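PDB 5Y2A: insect group II chitinase, which probably hydrolyses the beta-1,4 linkages of chitin, acting as a family 18 glycoside hydrolase with a TIM-barrel catalytic domain. Local coordinates for residues 150-153 and 154-158; 100-103 and 104-108; 235-238 and 239-242. One frame throughout, in Å; residues are numbered along the deposited sequence.

Contact 1 of 3, residues 150-153 and 154-158; sequences KELR and KAFNR
Arg153 and Asn157 lie one turn apart on the same side of helix 141-159, and their side chains meet in the main polar contact between residues 150-153 and 154-158. A single acceptor, the amide oxygen OD1 of Asn157, sits at the edge of the Arg153 guanidinium near its plane and receives two hydrogen bonds. Arg153 NE lies 3.0 Å from Asn157 OD1, and Arg153 NH2 lies 2.9 Å from the same oxygen. Both bonds are weak because each is bent to 129°, the cost of sharing one acceptor between two N-H groups. The guanidinium and amide planes stand only 18° apart, although the two side chains cross at about a right angle. Bends at chi2 (84°) and chi3 lead the arginine chain toward the C-terminal end of the helix and bring NE and NH2 to Asn157 OD1. A long chain with several N-H groups suits the site, since NH1 also forms a salt bridge with Asp188 and a hydrogen bond to Asn186 O.

On another side of the helix the contact is apolar. Leu152 and Phe156 run side by side in the same direction, and the methyl CD2 of Leu152 meets Phe156 CE1 at 3.8 Å. The backbone holds the pair in step, with Phe156 N donating to Leu152 O over 2.8 Å. At the exposed side, the aliphatic base of Lys154 lies on the previous turn, CG 3.7 Å from Lys150 O.

The Leu152-Phe156 side is the buried one. Leu152 packs on Val105 of helix 98-115 and Phe156 on Val109 and Leu112, while both reach Leu163 of barrel strand 162-167. Helix 180-186 flanks another side, where Lys150 touches Ala182.

Contact 2 of 3, residues 100-103 and 104-108; sequences ARRK and FVVHA
This is a local contact between successive turns of helix 98-115, which comes between strands 75-81 and 119-123 in the chain and lies on the outside of the barrel; its most distinctive pair is Arg102 with Val106. The methyl CG2 of Val106 lies over one face of the Arg102 guanidinium, above its centre, 3.6 Å from Arg102 CZ. No hydrogen bond joins these two side chains: the N-H groups of a guanidinium lie in its plane, so a methyl can rest over the face without blocking them. Arg102 sends CG anti to its own nitrogen and bends at chi2 (57°), after which the chain runs straight on and brings its head beside the valine. Branching at CB gives Val106 a methyl, CG2, beside the backbone N and anti to the carbonyl carbon, which sets it back toward the preceding turn and the Arg102 head.

The main-chain bonds are regular. Four of them run from the amides of residues 104-107 to the carbonyls four residues earlier, Val106 N to Arg102 O at 3.1 Å among them. Beside another, Val105 CG2 approaches Arg101 O to 3.2 Å, close packing between a beta-branched side chain and the preceding turn.

Phe104 is buried against Leu94, Leu148 and Ile49. Arg101, itself buried, has its charge answered by Glu151 and a further bond from NH1 to Val95 O, and Lys103 forms a salt bridge with Glu46.

The division of sides is approximate: Phe104, Val105 and Ala108 face the protein and Arg102 and Lys103 the outside, but Val106 is exposed beside Arg102 and Arg101 is buried with its charge paired. It is characteristic of the amphipathic helices forming the outer layer of a TIM barrel, the fold of family 18 glycoside hydrolases.

Contact 3 of 3, residues 235-238 and 239-242; sequences GADR and KKLV
The backbone of residues 235-238 leaves helix 224-233 and turns through a short 3-10 segment, from which residues 241-242 set out as the start of strand 241-254. Gly235 ends the helix in a Schellman motif with positive phi (112°), a conformation in which a CB would press on the preceding carbonyl oxygen. Two successive bonds close the turn: Lys240 N to Asp237 O at 2.9 Å, and Leu241 N to Arg238 O at 3.1 Å. In each the donor stands well above the carbonyl plane, as the tight winding requires.

Asp237 is central to the turn. With CG anti to its backbone N (chi1 179°), the carboxylate swings over the following residues, and OD1 accepts from Lys239 N at 3.0 Å, met from above the carboxylate plane. This link to the amide two residues on is an Asx turn, which the short aspartate side chain is well suited to close. The other oxygen, OD2, takes a hydrogen bond from a water that in turn accepts from Lys240 NZ, joining opposite charges that do not touch. Lys240 lays its CG 3.7 Å from Asp237 CB, while its amine bonds to the carbonyls of Ser184 and Leu187.

Beneath the polar turn, Ala236 CB meets Leu241 CD2 at 4.0 Å; the buried leucine is large enough to reach Ile190 and Trp231 too. Arg238 NH1 donates to Met335 O, and Lys239 NZ to Leu337 O and Arg2 O. This is a helix-to-strand connection of the TIM barrel, delivering the chain between parallel strands 189-192 and 339-343.

Contacts 1 and 2 belong to adjacent outer helices and touch along an apolar seam, to which Ala155 adds its methyl against Val105, with a salt bridge between the helices as well. Contact 3 stands apart, its centre about 19 Å from that of contact 1 and about 27 Å from that of contact 2, where a turn leads into a barrel strand. All three are partly buried, but contact 3 lies nearest the centre of the chain. Both helical contacts rest on regular main-chain bonds between turns; they differ in that an arginine edge meets an amide in contact 1 and an arginine face meets a methyl in contact 2. Contact 3 adds a carboxylate and a bridging water to its shorter-range 3-10 main-chain bonds.

Contact 1 of 3, residues 150-153 and 154-158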
loop_
_atom_site.group_PDB
_atom_site.type_symbol
_atom_site.label_atom_id
_atom_site.label_comp_id
_atom_site.label_asym_id
_atom_site.label_seq_id
_atom_site.Cartn_x
_atom_site.Cartn_y
_atom_site.Cartn_z
ATOM N N LYS A 150 18.726 22.710 -15.060
ATOM C CA LYS A 150 19.437 23.917 -15.486
ATOM C C LYS A 150 18.528 25.141 -15.450
ATOM O O LYS A 150 18.936 26.215 -14.992
ATOM C CB LYS A 150 20.018 23.744 -16.891
ATOM C CG LYS A 150 21.215 22.825 -16.991
ATOM C CD LYS A 150 21.804 22.878 -18.391
ATOM C CE LYS A 150 21.564 21.585 -19.147
ATOM N NZ LYS A 150 22.623 20.579 -18.866
ATOM N N GLU A 151 17.284 24.992 -15.911
ATOM C CA GLU A 151 16.387 26.141 -15.974
ATOM C C GLU A 151 15.912 26.553 -14.590
ATOM O O GLU A 151 15.790 27.751 -14.307
ATOM C CB GLU A 151 15.211 25.828 -16.894
ATOM C CG GLU A 151 15.656 25.643 -18.334
ATOM C CD GLU A 151 14.718 24.774 -19.137
ATOM O OE1 GLU A 151 13.608 24.473 -18.646
ATOM O OE2 GLU A 151 15.107 24.367 -20.253
ATOM N N LEU A 152 15.644 25.582 -13.713
ATOM C CA LEU A 152 15.371 25.912 -12.317
ATOM C C LEU A 152 16.570 26.602 -11.676
ATOM O O LEU A 152 16.407 27.556 -10.908
ATOM C CB LEU A 152 14.999 24.653 -11.534
ATOM C CG LEU A 152 13.592 24.087 -11.742
ATOM C CD1 LEU A 152 13.522 22.622 -11.297
ATOM C CD2 LEU A 152 12.578 24.925 -10.987
ATOM N N ARG A 153 17.780 26.121 -11.972
ATOM C CA ARG A 153 18.987 26.739 -11.425
ATOM C C ARG A 153 19.069 28.223 -11.776
ATOM O O ARG A 153 19.331 29.063 -10.907
ATOM C CB ARG A 153 20.229 25.994 -11.928
ATOM C CG ARG A 153 21.557 26.677 -11.602
ATOM C CD ARG A 153 22.051 26.339 -10.207
ATOM N NE ARG A 153 21.433 27.157 -9.171
ATOM C CZ ARG A 153 21.240 26.759 -7.917
ATOM N NH1 ARG A 153 21.599 25.539 -7.541
ATOM N NH2 ARG A 153 20.679 27.581 -7.042
ATOM N N LYS A 154 18.850 28.568 -13.048
ATOM C CA LYS A 154 18.943 29.975 -13.436
ATOM C C LYS A 154 17.872 30.815 -12.751
ATOM O O LYS A 154 18.160 31.903 -12.239
ATOM C CB LYS A 154 18.899 30.143 -14.956
ATOM C CG LYS A 154 20.186 29.687 -15.642
ATOM C CD LYS A 154 20.315 30.265 -17.049
ATOM C CE LYS A 154 21.642 29.867 -17.711
ATOM N NZ LYS A 154 22.847 30.533 -17.119
ATOM N N ALA A 155 16.629 30.333 -12.731
ATOM C CA ALA A 155 15.572 31.119 -12.100
ATOM C C ALA A 155 15.785 31.227 -10.594
ATOM O O ALA A 155 15.549 32.289 -10.004
ATOM C CB ALA A 155 14.202 30.516 -12.405
ATOM N N PHE A 156 16.227 30.142 -9.951
ATOM C CA PHE A 156 16.421 30.183 -8.503
ATOM C C PHE A 156 17.553 31.128 -8.112
ATOM O O PHE A 156 17.487 31.764 -7.053
ATOM C CB PHE A 156 16.693 28.777 -7.955
ATOM C CG PHE A 156 15.450 27.944 -7.737
ATOM C CD1 PHE A 156 14.266 28.241 -8.395
ATOM C CD2 PHE A 156 15.471 26.865 -6.867
ATOM C CE1 PHE A 156 13.131 27.474 -8.192
ATOM C CE2 PHE A 156 14.338 26.090 -6.659
ATOM C CZ PHE A 156 13.167 26.400 -7.320
ATOM N N ASN A 157 18.597 31.230 -8.944
ATOM C CA ASN A 157 19.730 32.097 -8.611
ATOM C C ASN A 157 19.322 33.562 -8.527
ATOM O O ASN A 157 19.852 34.305 -7.696
ATOM C CB ASN A 157 20.835 31.934 -9.653
ATOM C CG ASN A 157 21.671 30.695 -9.428
ATOM O OD1 ASN A 157 21.581 30.048 -8.382
ATOM N ND2 ASN A 157 22.487 30.348 -10.418
ATOM N N ARG A 158 18.374 33.994 -9.364
ATOM C CA ARG A 158 17.829 35.346 -9.259
ATOM C C ARG A 158 17.116 35.569 -7.936
ATOM O O ARG A 158 16.977 36.721 -7.503
ATOM C CB ARG A 158 16.854 35.608 -10.397
ATOM C CG ARG A 158 17.394 35.279 -11.767
ATOM C CD ARG A 158 16.499 35.848 -12.849
ATOM N NE ARG A 158 16.381 34.891 -13.942
ATOM C CZ ARG A 158 17.026 34.980 -15.098
ATOM N NH1 ARG A 158 17.834 36.005 -15.334
ATOM N NH2 ARG A 158 16.860 34.041 -16.020
#

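Contact 2 of 3, residues 100-103 and 104-108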
loop_
_atom_site.group_PDB
_atom_site.type_symbol
_atom_site.label_atom_id
_atom_site.label_comp_id
_atom_site.label_asym_id
_atom_site.label_seq_id
_atom_site.Cartn_x
_atom_site.Cartn_y
_atom_site.Cartn_z
ATOM N N ALA A 100 6.075 23.437 -21.124
ATOM C CA ALA A 100 5.646 22.964 -19.813
ATOM C C ALA A 100 6.710 23.231 -18.755
ATOM O O ALA A 100 6.388 23.647 -17.636
ATOM C CB ALA A 100 5.312 21.474 -19.883
ATOM N N ARG A 101 7.983 23.005 -19.091
ATOM C CA ARG A 101 9.051 23.288 -18.140
ATOM C C ARG A 101 9.046 24.752 -17.744
ATOM O O ARG A 101 9.224 25.086 -16.568
ATOM C CB ARG A 101 10.408 22.902 -18.729
ATOM C CG ARG A 101 10.567 21.424 -18.996
ATOM C CD ARG A 101 12.031 21.038 -19.056
ATOM N NE ARG A 101 12.798 21.860 -19.988
ATOM C CZ ARG A 101 13.106 21.493 -21.229
ATOM N NH1 ARG A 101 12.713 20.315 -21.693
ATOM N NH2 ARG A 101 13.818 22.304 -22.006
ATOM N N ARG A 102 8.823 25.641 -18.714
ATOM C CA ARG A 102 8.825 27.071 -18.428
ATOM C C ARG A 102 7.683 27.444 -17.492
ATOM O O ARG A 102 7.876 28.184 -16.521
ATOM C CB ARG A 102 8.752 27.862 -19.736
ATOM C CG ARG A 102 8.701 29.355 -19.533
ATOM C CD ARG A 102 9.906 29.817 -18.732
ATOM N NE ARG A 102 9.860 31.244 -18.433
ATOM C CZ ARG A 102 10.650 31.847 -17.548
ATOM N NH1 ARG A 102 11.547 31.147 -16.864
ATOM N NH2 ARG A 102 10.537 33.152 -17.342
ATOM N N LYS A 103 6.478 26.945 -17.778
ATOM C CA LYS A 103 5.344 27.143 -16.880
ATOM C C LYS A 103 5.643 26.597 -15.484
ATOM O O LYS A 103 5.335 27.243 -14.475
ATOM C CB LYS A 103 4.109 26.471 -17.484
ATOM C CG LYS A 103 2.831 26.543 -16.670
ATOM C CD LYS A 103 1.791 25.595 -17.274
ATOM C CE LYS A 103 0.516 25.525 -16.451
ATOM N NZ LYS A 103 -0.404 24.475 -16.985
ATOM N N PHE A 104 6.255 25.412 -15.411
ATOM C CA PHE A 104 6.586 24.811 -14.118
ATOM C C PHE A 104 7.514 25.709 -13.311
ATOM O O PHE A 104 7.279 25.960 -12.123
ATOM C CB PHE A 104 7.224 23.438 -14.337
ATOM C CG PHE A 104 7.685 22.766 -13.068
ATOM C CD1 PHE A 104 8.957 22.995 -12.567
ATOM C CD2 PHE A 104 6.845 21.902 -12.382
ATOM C CE1 PHE A 104 9.384 22.382 -11.399
ATOM C CE2 PHE A 104 7.262 21.279 -11.215
ATOM C CZ PHE A 104 8.534 21.522 -10.721
ATOM N N VAL A 105 8.582 26.199 -13.947
ATOM C CA VAL A 105 9.598 26.979 -13.241
ATOM C C VAL A 105 9.003 28.272 -12.696
ATOM O O VAL A 105 9.243 28.650 -11.543
ATOM C CB VAL A 105 10.794 27.259 -14.168
ATOM C CG1 VAL A 105 11.733 28.277 -13.533
ATOM C CG2 VAL A 105 11.525 25.969 -14.492
ATOM N N VAL A 106 8.232 28.981 -13.521
ATOM C CA VAL A 106 7.626 30.236 -13.075
ATOM C C VAL A 106 6.686 29.988 -11.899
ATOM O O VAL A 106 6.715 30.707 -10.893
ATOM C CB VAL A 106 6.900 30.927 -14.242
ATOM C CG1 VAL A 106 6.012 32.043 -13.718
ATOM C CG2 VAL A 106 7.911 31.470 -15.236
ATOM N N HIS A 107 5.836 28.967 -12.012
ATOM C CA HIS A 107 4.889 28.671 -10.941
ATOM C C HIS A 107 5.603 28.205 -9.675
ATOM O O HIS A 107 5.201 28.562 -8.561
ATOM C CB HIS A 107 3.887 27.615 -11.413
ATOM C CG HIS A 107 2.962 27.142 -10.338
ATOM N ND1 HIS A 107 3.305 26.152 -9.441
ATOM C CD2 HIS A 107 1.703 27.521 -10.015
ATOM C CE1 HIS A 107 2.299 25.945 -8.612
ATOM N NE2 HIS A 107 1.314 26.763 -8.938
ATOM N N ALA A 108 6.659 27.403 -9.826
ATOM C CA ALA A 108 7.364 26.878 -8.661
ATOM C C ALA A 108 7.926 28.000 -7.797
ATOM O O ALA A 108 7.798 27.968 -6.569
ATOM C CB ALA A 108 8.479 25.932 -9.106
#

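Contact 3 of 3, residues 235-238 and 239-242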
loop_
_atom_site.group_PDB
_atom_site.type_symbol
_atom_site.label_atom_id
_atom_site.label_comp_id
_atom_site.label_asym_id
_atom_site.label_seq_id
_atom_site.Cartn_x
_atom_site.Cartn_y
_atom_site.Cartn_z
ATOM N N GLY A 235 31.463 11.627 -12.492
ATOM C CA GLY A 235 31.732 13.043 -12.615
ATOM C C GLY A 235 31.157 13.928 -11.531
ATOM O O GLY A 235 31.191 15.154 -11.684
ATOM N N ALA A 236 30.621 13.361 -10.454
ATOM C CA ALA A 236 30.022 14.164 -9.397
ATOM C C ALA A 236 31.091 14.810 -8.520
ATOM O O ALA A 236 32.100 14.185 -8.184
ATOM C CB ALA A 236 29.098 13.303 -8.531
ATOM N N ASP A 237 30.849 16.069 -8.157
ATOM C CA ASP A 237 31.621 16.779 -7.139
ATOM C C ASP A 237 31.406 16.122 -5.776
ATOM O O ASP A 237 30.264 16.023 -5.317
ATOM C CB ASP A 237 31.173 18.243 -7.120
ATOM C CG ASP A 237 31.899 19.091 -6.080
ATOM O OD1 ASP A 237 32.715 18.562 -5.299
ATOM O OD2 ASP A 237 31.621 20.309 -6.033
ATOM N N ARG A 238 32.487 15.676 -5.118
ATOM C CA ARG A 238 32.318 14.971 -3.846
ATOM C C ARG A 238 31.563 15.818 -2.816
ATOM O O ARG A 238 30.747 15.289 -2.050
ATOM C CB ARG A 238 33.677 14.588 -3.239
ATOM C CG ARG A 238 34.475 13.514 -3.941
ATOM C CD ARG A 238 35.853 13.323 -3.272
ATOM N NE ARG A 238 36.492 12.123 -3.811
ATOM C CZ ARG A 238 36.672 10.989 -3.144
ATOM N NH1 ARG A 238 36.276 10.887 -1.887
ATOM N NH2 ARG A 238 37.247 9.953 -3.743
ATOM N N LYS A 239 31.809 17.137 -2.792
ATOM C CA LYS A 239 31.114 18.000 -1.843
ATOM C C LYS A 239 29.621 18.136 -2.137
ATOM O O LYS A 239 28.890 18.675 -1.303
ATOM C CB LYS A 239 31.763 19.397 -1.724
ATOM C CG LYS A 239 33.140 19.370 -1.045
ATOM C CD LYS A 239 33.062 18.644 0.292
ATOM C CE LYS A 239 32.210 19.325 1.359
ATOM N NZ LYS A 239 32.368 18.645 2.686
ATOM N N LYS A 240 29.182 17.795 -3.360
ATOM C CA LYS A 240 27.750 17.827 -3.649
ATOM C C LYS A 240 27.022 16.565 -3.196
ATOM O O LYS A 240 25.789 16.576 -3.102
ATOM C CB LYS A 240 27.494 18.017 -5.158
ATOM C CG LYS A 240 27.924 19.370 -5.729
ATOM C CD LYS A 240 27.161 20.515 -5.098
ATOM C CE LYS A 240 27.589 21.845 -5.704
ATOM N NZ LYS A 240 27.167 21.965 -7.121
ATOM N N LEU A 241 27.749 15.485 -2.897
ATOM C CA LEU A 241 27.106 14.214 -2.591
ATOM C C LEU A 241 26.723 14.147 -1.119
ATOM O O LEU A 241 27.560 14.346 -0.236
ATOM C CB LEU A 241 28.019 13.045 -2.954
ATOM C CG LEU A 241 28.310 12.913 -4.450
ATOM C CD1 LEU A 241 29.255 11.745 -4.713
ATOM C CD2 LEU A 241 27.001 12.754 -5.228
ATOM N N VAL A 242 25.458 13.844 -0.859
ATOM C CA VAL A 242 24.937 13.708 0.495
ATOM C C VAL A 242 24.422 12.280 0.637
ATOM O O VAL A 242 23.561 11.847 -0.139
ATOM C CB VAL A 242 23.836 14.746 0.773
ATOM C CG1 VAL A 242 23.161 14.483 2.119
ATOM C CG2 VAL A 242 24.433 16.155 0.733
HETATM O O HOH W 1 30.062 21.342 -8.025
#